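Local coordinates for glutamic acid/alanine-rich protein (PDB 2Y44) that is a surface protein of the parasite Trypanosoma congolense whose helical ectodomain probably forms part of the parasite's surface coat, at residues A137-A142 and D151-G156. Numbering follows the deposited sequence.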
# COMPACT_ATOMS: atom_id res chain seq x y z
N ALA A 137 13.32 -3.58 -8.04
CA ALA A 137 13.68 -2.52 -8.99
C ALA A 137 14.90 -1.73 -8.45
O ALA A 137 15.82 -1.43 -9.20
CB ALA A 137 12.48 -1.57 -9.25
N PHE A 138 14.89 -1.40 -7.17
CA PHE A 138 16.03 -0.67 -6.62
C PHE A 138 17.27 -1.55 -6.56
O PHE A 138 18.37 -1.06 -6.80
CB PHE A 138 15.70 -0.10 -5.23
CG PHE A 138 15.01 1.23 -5.28
CD1 PHE A 138 15.75 2.40 -5.30
CD2 PHE A 138 13.64 1.30 -5.33
CE1 PHE A 138 15.14 3.65 -5.40
CE2 PHE A 138 13.01 2.57 -5.39
CZ PHE A 138 13.76 3.72 -5.41
N ASP A 139 17.11 -2.82 -6.15
CA ASP A 139 18.25 -3.81 -6.19
C ASP A 139 18.91 -3.84 -7.59
O ASP A 139 20.14 -3.89 -7.73
CB ASP A 139 17.78 -5.23 -5.85
CG ASP A 139 17.61 -5.48 -4.34
OD1 ASP A 139 18.00 -4.61 -3.54
OD2 ASP A 139 17.10 -6.57 -3.99
N ALA A 140 18.08 -3.86 -8.63
CA ALA A 140 18.59 -3.98 -10.00
C ALA A 140 19.39 -2.76 -10.37
O ALA A 140 20.48 -2.89 -10.94
CB ALA A 140 17.40 -4.16 -10.99
N LEU A 141 18.87 -1.60 -9.99
CA LEU A 141 19.61 -0.35 -10.24
C LEU A 141 20.93 -0.29 -9.42
O LEU A 141 21.98 0.01 -9.98
CB LEU A 141 18.74 0.87 -9.96
CG LEU A 141 19.39 2.22 -10.32
CD1 LEU A 141 19.77 2.33 -11.84
CD2 LEU A 141 18.37 3.33 -9.94
N ALA A 142 20.86 -0.71 -8.17
CA ALA A 142 22.05 -0.75 -7.30
C ALA A 142 23.14 -1.64 -7.89
O ALA A 142 24.36 -1.33 -7.85
CB ALA A 142 21.69 -1.20 -5.89
N ASP A 151 23.85 3.40 -1.40
CA ASP A 151 22.99 4.59 -1.32
C ASP A 151 21.63 4.34 -1.99
O ASP A 151 20.58 4.77 -1.50
CB ASP A 151 23.71 5.79 -1.95
CG ASP A 151 22.93 7.06 -1.86
OD1 ASP A 151 22.46 7.45 -0.75
OD2 ASP A 151 22.75 7.65 -2.94
N ILE A 152 21.69 3.78 -3.18
CA ILE A 152 20.48 3.45 -3.96
C ILE A 152 19.56 2.50 -3.19
O ILE A 152 18.35 2.70 -3.13
CB ILE A 152 20.91 2.83 -5.31
CG1 ILE A 152 21.59 3.93 -6.18
CG2 ILE A 152 19.70 2.13 -5.99
CD1 ILE A 152 22.36 3.41 -7.37
N ARG A 153 20.13 1.47 -2.57
CA ARG A 153 19.31 0.53 -1.79
C ARG A 153 18.69 1.28 -0.59
O ARG A 153 17.56 1.00 -0.21
CB ARG A 153 20.14 -0.64 -1.26
CG ARG A 153 20.60 -1.70 -2.32
CD ARG A 153 21.59 -2.66 -1.64
NE ARG A 153 22.51 -3.33 -2.57
CZ ARG A 153 22.17 -4.40 -3.29
NH1 ARG A 153 20.91 -4.84 -3.25
NH2 ARG A 153 23.01 -4.92 -4.15
N GLU A 154 19.42 2.21 0.04
CA GLU A 154 18.79 2.91 1.15
C GLU A 154 17.71 3.89 0.75
O GLU A 154 16.69 3.98 1.45
CB GLU A 154 19.81 3.55 2.12
CG GLU A 154 20.71 2.54 2.84
CD GLU A 154 19.94 1.56 3.72
OE1 GLU A 154 18.96 1.96 4.39
OE2 GLU A 154 20.25 0.35 3.65
N HIS A 155 17.89 4.56 -0.38
CA HIS A 155 16.84 5.40 -0.98
C HIS A 155 15.60 4.57 -1.16
O HIS A 155 14.48 5.00 -0.81
CB HIS A 155 17.29 5.91 -2.35
CG HIS A 155 18.25 7.05 -2.28
ND1 HIS A 155 18.50 7.87 -3.36
CD2 HIS A 155 19.06 7.48 -1.28
CE1 HIS A 155 19.36 8.81 -3.00
NE2 HIS A 155 19.73 8.58 -1.75
N GLY A 156 15.79 3.39 -1.72
CA GLY A 156 14.66 2.54 -2.00
C GLY A 156 14.03 1.99 -0.73
O GLY A 156 12.82 1.78 -0.68
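With CG of Phe-138 set anti to its own carbonyl carbon (chi1 -85°) and the ring plane roughly perpendicular to the plane of CA, CB and CG (chi2 -89°), the phenyl group lays one face against Gly-156 of the neighbouring helix. The CA of Gly-156 sits over the ring centre, 3.4 Å from the centroid of Phe-138 and almost on the ring normal, a CH-pi contact. Having no side chain, Gly-156 lets its CA come down directly onto the flat phenyl face. Obliquely to the ring, the carbonyl O of Ile-152 lies 3.4 Å from Phe-138 CD1; this oxygen already accepts the helical bond from the N of Gly-156.

One turn before Gly-156, Ile-152 carries CG2 anti to its backbone N, and this methyl fits between Phe-138 and Ala-142: it lies 3.5 Å from the O of Phe-138 and 3.9 Å from the CB of Ala-142. The small alanine leaves room for the branched isoleucine, while CB of Leu-141 borders the same methyl. On the flank, Arg-153 extends from CG to NE and brings one guanidinium face over CB of Ala-142, with the methyl offset toward the rim. NH1 of Arg-153 then meets OD1 of Asp-139 at 2.9 Å in a salt bridge, the two side chains crossing at about a right angle. The long aliphatic arm thus shields the alanine while its charged end reaches the acid at the margin.

Phe-138 also touches Val-11 of helix 2-16 and Phe-159 further along helix 149-183, so that the ring joins three helices. With segment axes 8.6 Å apart and running at 166°, the arrangement is an antiparallel helical hairpin, joining helices 131-144 and 149-183 within the elongated helical bundle of the GARP ectodomain.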